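Long-range contact in putative oxidoreductase (Bacteroides fragilis NCTC 9343, PDB 3FHL), which is a putative oxidoreductase of the Gfo/Idh/MocA family, with a Rossmann-type nucleotide-binding domain, and probably uses a nicotinamide cofactor: residues A187-L201 / Y213-P225. Sequence-based numbering, arbitrary orientation.
Sequences AIQLFGMPEAVFADL and YFIIHLLHPSLAP
His220 O is gripped by two donors. Glu195 N lies 3.2 Å from His220 O, above the carbonyl plane, and a water donates to the same oxygen while also donating to Glu195 OE2. Glu195 N makes a second, weak bond to Leu219 O, which also accepts from Ala196 N. Glu195 and Ala196 both face Leu219, a classic beta bulge. The extended Glu195 side chain passes obliquely across His220, its OE2 3.6 Å from His220 CB. His220 ND1 donates to Pro225 O at 2.8 Å, within its own segment.

Beyond the bulge, strands 196-201 and 213-219 run antiparallel at 171°. Paired backbone bonds link Ala196 with Leu219, Phe198 with His217 and Asp200 with Ile215. On one face, the rings of Phe198 and His217 lie side by side, rim to rim, planes 24° apart, with CD2 of Phe198 3.4 Å from CD2 of His217. This face meets the second subunit: Phe198 stacks on its counterpart, His217 NE2 is hydrogen-bonded to NE2 of His217 of that subunit, and Asp200 forms a salt bridge with its Lys228.

The other face carries Val197, Ala199 and Leu201 with Phe214, Ile216 and Leu218, all apolar. Leu218 CG is anti to its carbonyl carbon (chi1 -54°), and the branch splits: CD1 meets Ala187 CB at 3.8 Å, while CD2 lies alongside Val197 CG2. Ile337 of helix 328-347 also packs on Leu218.

At the helix end, Phe191 O accepts from Leu223 N at 2.7 Å, and Phe191 CB rests on the Pro221 ring. Gly192 leaves the helix with positive phi. Met193 O accepts from Ser222 N, in the type I turn Pro221-Ala224. The whole is a bulged antiparallel beta hairpin within the C-terminal alpha/beta domain, with one face at the dimer interface.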
loop_
_atom_site.group_PDB
_atom_site.type_symbol
_atom_site.label_atom_id
_atom_site.label_comp_id
_atom_site.label_asym_id
_atom_site.label_seq_id
_atom_site.Cartn_x
_atom_site.Cartn_y
_atom_site.Cartn_z
ATOM N N ALA C 187 12.175 9.978 2.564
ATOM C CA ALA C 187 11.106 10.734 1.892
ATOM C C ALA C 187 11.294 12.235 2.035
ATOM O O ALA C 187 11.083 12.981 1.073
ATOM C CB ALA C 187 9.710 10.315 2.394
ATOM N N ILE C 188 11.696 12.660 3.231
ATOM C CA ILE C 188 11.999 14.087 3.503
ATOM C C ILE C 188 13.174 14.586 2.658
ATOM O O ILE C 188 13.125 15.690 2.103
ATOM C CB ILE C 188 12.281 14.345 5.004
ATOM C CG1 ILE C 188 11.020 14.090 5.841
ATOM C CG2 ILE C 188 12.778 15.788 5.255
ATOM C CD1 ILE C 188 11.328 13.979 7.338
ATOM N N GLN C 189 14.217 13.764 2.530
ATOM C CA GLN C 189 15.349 14.121 1.659
ATOM C C GLN C 189 14.923 14.387 0.214
ATOM O O GLN C 189 15.380 15.351 -0.415
ATOM C CB GLN C 189 16.461 13.060 1.727
ATOM C CG GLN C 189 17.279 13.131 3.019
ATOM C CD GLN C 189 17.922 14.513 3.236
ATOM O OE1 GLN C 189 18.751 14.950 2.436
ATOM N NE2 GLN C 189 17.534 15.197 4.314
ATOM N N LEU C 190 14.024 13.560 -0.311
ATOM C CA LEU C 190 13.595 13.743 -1.693
ATOM C C LEU C 190 12.560 14.836 -1.903
ATOM O O LEU C 190 12.605 15.516 -2.918
ATOM C CB LEU C 190 13.076 12.433 -2.292
ATOM C CG LEU C 190 14.012 11.223 -2.307
ATOM C CD1 LEU C 190 13.265 10.009 -2.825
ATOM C CD2 LEU C 190 15.257 11.473 -3.144
ATOM N N PHE C 191 11.631 15.003 -0.959
ATOM C CA PHE C 191 10.398 15.753 -1.248
ATOM C C PHE C 191 10.082 16.858 -0.260
ATOM O O PHE C 191 9.168 17.633 -0.494
ATOM C CB PHE C 191 9.180 14.811 -1.329
ATOM C CG PHE C 191 9.362 13.663 -2.273
ATOM C CD1 PHE C 191 9.513 13.885 -3.635
ATOM C CD2 PHE C 191 9.402 12.363 -1.798
ATOM C CE1 PHE C 191 9.707 12.823 -4.515
ATOM C CE2 PHE C 191 9.573 11.302 -2.666
ATOM C CZ PHE C 191 9.730 11.528 -4.026
ATOM N N GLY C 192 10.812 16.906 0.850
ATOM C CA GLY C 192 10.579 17.931 1.877
ATOM C C GLY C 192 9.575 17.512 2.935
ATOM O O GLY C 192 9.049 16.393 2.912
ATOM N N MET C 193 9.315 18.410 3.877
ATOM C CA MET C 193 8.340 18.170 4.933
ATOM C C MET C 193 6.894 18.308 4.432
ATOM O O MET C 193 6.586 19.218 3.651
ATOM C CB MET C 193 8.613 19.071 6.150
ATOM C CG MET C 193 9.908 18.720 6.892
ATOM S SD MET C 193 9.868 17.267 7.961
ATOM C CE MET C 193 9.007 17.893 9.408
ATOM N N PRO C 194 6.007 17.391 4.868
ATOM C CA PRO C 194 4.606 17.442 4.445
ATOM C C PRO C 194 3.776 18.497 5.201
ATOM O O PRO C 194 4.131 18.897 6.313
ATOM C CB PRO C 194 4.109 16.035 4.778
ATOM C CG PRO C 194 4.894 15.648 5.960
ATOM C CD PRO C 194 6.254 16.256 5.777
ATOM N N GLU C 195 2.672 18.927 4.610
ATOM C CA GLU C 195 1.708 19.755 5.339
ATOM C C GLU C 195 0.960 18.968 6.408
ATOM O O GLU C 195 0.641 19.503 7.475
ATOM C CB GLU C 195 0.700 20.363 4.375
ATOM C CG GLU C 195 1.301 21.335 3.393
ATOM C CD GLU C 195 0.282 21.823 2.390
ATOM O OE1 GLU C 195 -0.929 21.707 2.671
ATOM O OE2 GLU C 195 0.690 22.321 1.323
ATOM N N ALA C 196 0.677 17.696 6.126
ATOM C CA ALA C 196 -0.108 16.873 7.042
ATOM C C ALA C 196 0.334 15.406 7.025
ATOM O O ALA C 196 1.049 14.975 6.122
ATOM C CB ALA C 196 -1.610 17.004 6.714
ATOM N N VAL C 197 -0.076 14.653 8.039
ATOM C CA VAL C 197 0.266 13.226 8.142
ATOM C C VAL C 197 -0.984 12.384 8.445
ATOM O O VAL C 197 -1.752 12.706 9.348
ATOM C CB VAL C 197 1.343 12.970 9.232
ATOM C CG1 VAL C 197 1.535 11.450 9.506
ATOM C CG2 VAL C 197 2.700 13.602 8.834
ATOM N N PHE C 198 -1.194 11.321 7.670
ATOM C CA PHE C 198 -2.108 10.275 8.077
ATOM C C PHE C 198 -1.289 9.026 8.378
ATOM O O PHE C 198 -0.351 8.706 7.647
ATOM C CB PHE C 198 -3.164 9.991 6.993
ATOM C CG PHE C 198 -3.875 8.657 7.182
ATOM C CD1 PHE C 198 -5.026 8.574 7.959
ATOM C CD2 PHE C 198 -3.365 7.489 6.620
ATOM C CE1 PHE C 198 -5.672 7.347 8.150
ATOM C CE2 PHE C 198 -3.997 6.263 6.812
ATOM C CZ PHE C 198 -5.157 6.198 7.578
ATOM N N ALA C 199 -1.630 8.331 9.456
ATOM C CA ALA C 199 -1.036 7.021 9.721
ATOM C C ALA C 199 -2.041 6.045 10.304
ATOM O O ALA C 199 -2.934 6.426 11.052
ATOM C CB ALA C 199 0.144 7.148 10.670
ATOM N N ASP C 200 -1.860 4.771 9.979
ATOM C CA ASP C 200 -2.604 3.712 10.622
ATOM C C ASP C 200 -1.593 2.657 11.016
ATOM O O ASP C 200 -0.829 2.167 10.179
ATOM C CB ASP C 200 -3.667 3.146 9.666
ATOM C CG ASP C 200 -4.608 2.134 10.344
ATOM O OD1 ASP C 200 -4.600 2.009 11.587
ATOM O OD2 ASP C 200 -5.374 1.466 9.619
ATOM N N LEU C 201 -1.571 2.342 12.307
ATOM C CA LEU C 201 -0.641 1.361 12.839
ATOM C C LEU C 201 -1.411 0.154 13.306
ATOM O O LEU C 201 -2.619 0.225 13.547
ATOM C CB LEU C 201 0.167 1.922 14.020
ATOM C CG LEU C 201 0.859 3.292 14.080
ATOM C CD1 LEU C 201 2.008 3.178 15.052
ATOM C CD2 LEU C 201 1.343 3.872 12.760
ATOM N N TYR C 213 3.127 -3.035 12.244
ATOM C CA TYR C 213 2.592 -2.658 10.951
ATOM C C TYR C 213 2.397 -1.154 10.986
ATOM O O TYR C 213 1.843 -0.628 11.948
ATOM C CB TYR C 213 1.212 -3.304 10.718
ATOM C CG TYR C 213 0.505 -2.800 9.484
ATOM C CD1 TYR C 213 0.644 -3.469 8.272
ATOM C CD2 TYR C 213 -0.282 -1.636 9.517
ATOM C CE1 TYR C 213 0.032 -3.007 7.133
ATOM C CE2 TYR C 213 -0.898 -1.159 8.368
ATOM C CZ TYR C 213 -0.738 -1.866 7.182
ATOM O OH TYR C 213 -1.328 -1.437 6.028
ATOM N N PHE C 214 2.787 -0.475 9.915
ATOM C CA PHE C 214 2.358 0.924 9.751
ATOM C C PHE C 214 2.118 1.222 8.296
ATOM O O PHE C 214 2.741 0.619 7.419
ATOM C CB PHE C 214 3.358 1.915 10.400
ATOM C CG PHE C 214 4.703 2.011 9.709
ATOM C CD1 PHE C 214 4.857 2.724 8.515
ATOM C CD2 PHE C 214 5.816 1.407 10.264
ATOM C CE1 PHE C 214 6.085 2.807 7.887
ATOM C CE2 PHE C 214 7.055 1.503 9.651
ATOM C CZ PHE C 214 7.184 2.197 8.450
ATOM N N ILE C 215 1.177 2.117 8.037
ATOM C CA ILE C 215 1.077 2.769 6.750
ATOM C C ILE C 215 0.997 4.276 7.030
ATOM O O ILE C 215 0.247 4.702 7.899
ATOM C CB ILE C 215 -0.108 2.258 5.877
ATOM C CG1 ILE C 215 -0.082 2.933 4.502
ATOM C CG2 ILE C 215 -1.477 2.429 6.585
ATOM C CD1 ILE C 215 -0.830 2.189 3.438
ATOM N N ILE C 216 1.800 5.054 6.308
ATOM C CA ILE C 216 1.890 6.499 6.507
ATOM C C ILE C 216 1.758 7.213 5.185
ATOM O O ILE C 216 2.405 6.866 4.199
ATOM C CB ILE C 216 3.226 6.892 7.196
ATOM C CG1 ILE C 216 3.309 6.248 8.589
ATOM C CG2 ILE C 216 3.374 8.418 7.263
ATOM C CD1 ILE C 216 4.700 6.259 9.223
ATOM N N HIS C 217 0.921 8.240 5.167
ATOM C CA HIS C 217 0.860 9.136 4.038
ATOM C C HIS C 217 1.389 10.485 4.465
ATOM O O HIS C 217 0.912 11.050 5.444
ATOM C CB HIS C 217 -0.572 9.264 3.521
ATOM C CG HIS C 217 -1.110 7.978 2.990
ATOM N ND1 HIS C 217 -0.578 7.367 1.878
ATOM C CD2 HIS C 217 -2.080 7.155 3.449
ATOM C CE1 HIS C 217 -1.217 6.233 1.656
ATOM N NE2 HIS C 217 -2.138 6.084 2.592
ATOM N N LEU C 218 2.383 10.974 3.728
ATOM C CA LEU C 218 2.926 12.314 3.946
ATOM C C LEU C 218 2.255 13.184 2.908
ATOM O O LEU C 218 2.483 13.035 1.698
ATOM C CB LEU C 218 4.456 12.328 3.804
ATOM C CG LEU C 218 5.259 11.341 4.636
ATOM C CD1 LEU C 218 6.748 11.606 4.428
ATOM C CD2 LEU C 218 4.914 11.494 6.093
ATOM N N LEU C 219 1.384 14.064 3.385
ATOM C CA LEU C 219 0.460 14.777 2.517
ATOM C C LEU C 219 1.039 16.137 2.164
ATOM O O LEU C 219 1.382 16.910 3.055
ATOM C CB LEU C 219 -0.919 14.912 3.201
ATOM C CG LEU C 219 -1.512 13.603 3.770
ATOM C CD1 LEU C 219 -2.595 13.836 4.822
ATOM C CD2 LEU C 219 -2.031 12.708 2.664
ATOM N N HIS C 220 1.156 16.388 0.860
ATOM C CA HIS C 220 1.730 17.612 0.283
ATOM C C HIS C 220 3.143 17.969 0.799
ATOM O O HIS C 220 3.317 18.962 1.519
ATOM C CB HIS C 220 0.765 18.803 0.432
ATOM C CG HIS C 220 -0.629 18.525 -0.045
ATOM N ND1 HIS C 220 -0.958 18.427 -1.382
ATOM C CD2 HIS C 220 -1.780 18.320 0.640
ATOM C CE1 HIS C 220 -2.251 18.180 -1.499
ATOM N NE2 HIS C 220 -2.772 18.107 -0.287
ATOM N N PRO C 221 4.154 17.153 0.441
ATOM C CA PRO C 221 5.520 17.493 0.851
ATOM C C PRO C 221 5.992 18.775 0.140
ATOM O O PRO C 221 5.658 18.967 -1.018
ATOM C CB PRO C 221 6.321 16.261 0.452
ATOM C CG PRO C 221 5.543 15.603 -0.610
ATOM C CD PRO C 221 4.102 15.894 -0.332
ATOM N N SER C 222 6.742 19.631 0.843
ATOM C CA SER C 222 7.059 20.985 0.363
ATOM C C SER C 222 7.662 21.074 -1.042
ATOM O O SER C 222 7.289 21.956 -1.818
ATOM C CB SER C 222 7.958 21.713 1.369
ATOM O OG SER C 222 9.194 21.037 1.526
ATOM N N LEU C 223 8.579 20.169 -1.374
ATOM C CA LEU C 223 9.305 20.273 -2.645
ATOM C C LEU C 223 8.557 19.677 -3.827
ATOM O O LEU C 223 8.932 19.884 -4.970
ATOM C CB LEU C 223 10.713 19.662 -2.530
ATOM C CG LEU C 223 11.553 20.096 -1.325
ATOM C CD1 LEU C 223 12.840 19.277 -1.246
ATOM C CD2 LEU C 223 11.843 21.616 -1.346
ATOM N N ALA C 224 7.487 18.944 -3.535
ATOM C CA ALA C 224 6.700 18.266 -4.557
ATOM C C ALA C 224 5.298 17.975 -4.001
ATOM O O ALA C 224 4.972 16.820 -3.722
ATOM C CB ALA C 224 7.395 16.971 -4.967
ATOM N N PRO C 225 4.464 19.024 -3.828
ATOM C CA PRO C 225 3.223 18.829 -3.070
ATOM C C PRO C 225 2.109 18.026 -3.764
ATOM O O PRO C 225 1.118 17.701 -3.116
ATOM C CB PRO C 225 2.770 20.268 -2.753
ATOM C CG PRO C 225 3.330 21.087 -3.849
ATOM C CD PRO C 225 4.605 20.420 -4.308
HETATM O O HOH W 1 10.691 21.019 3.807
HETATM O O HOH W 2 3.468 21.671 0.712
#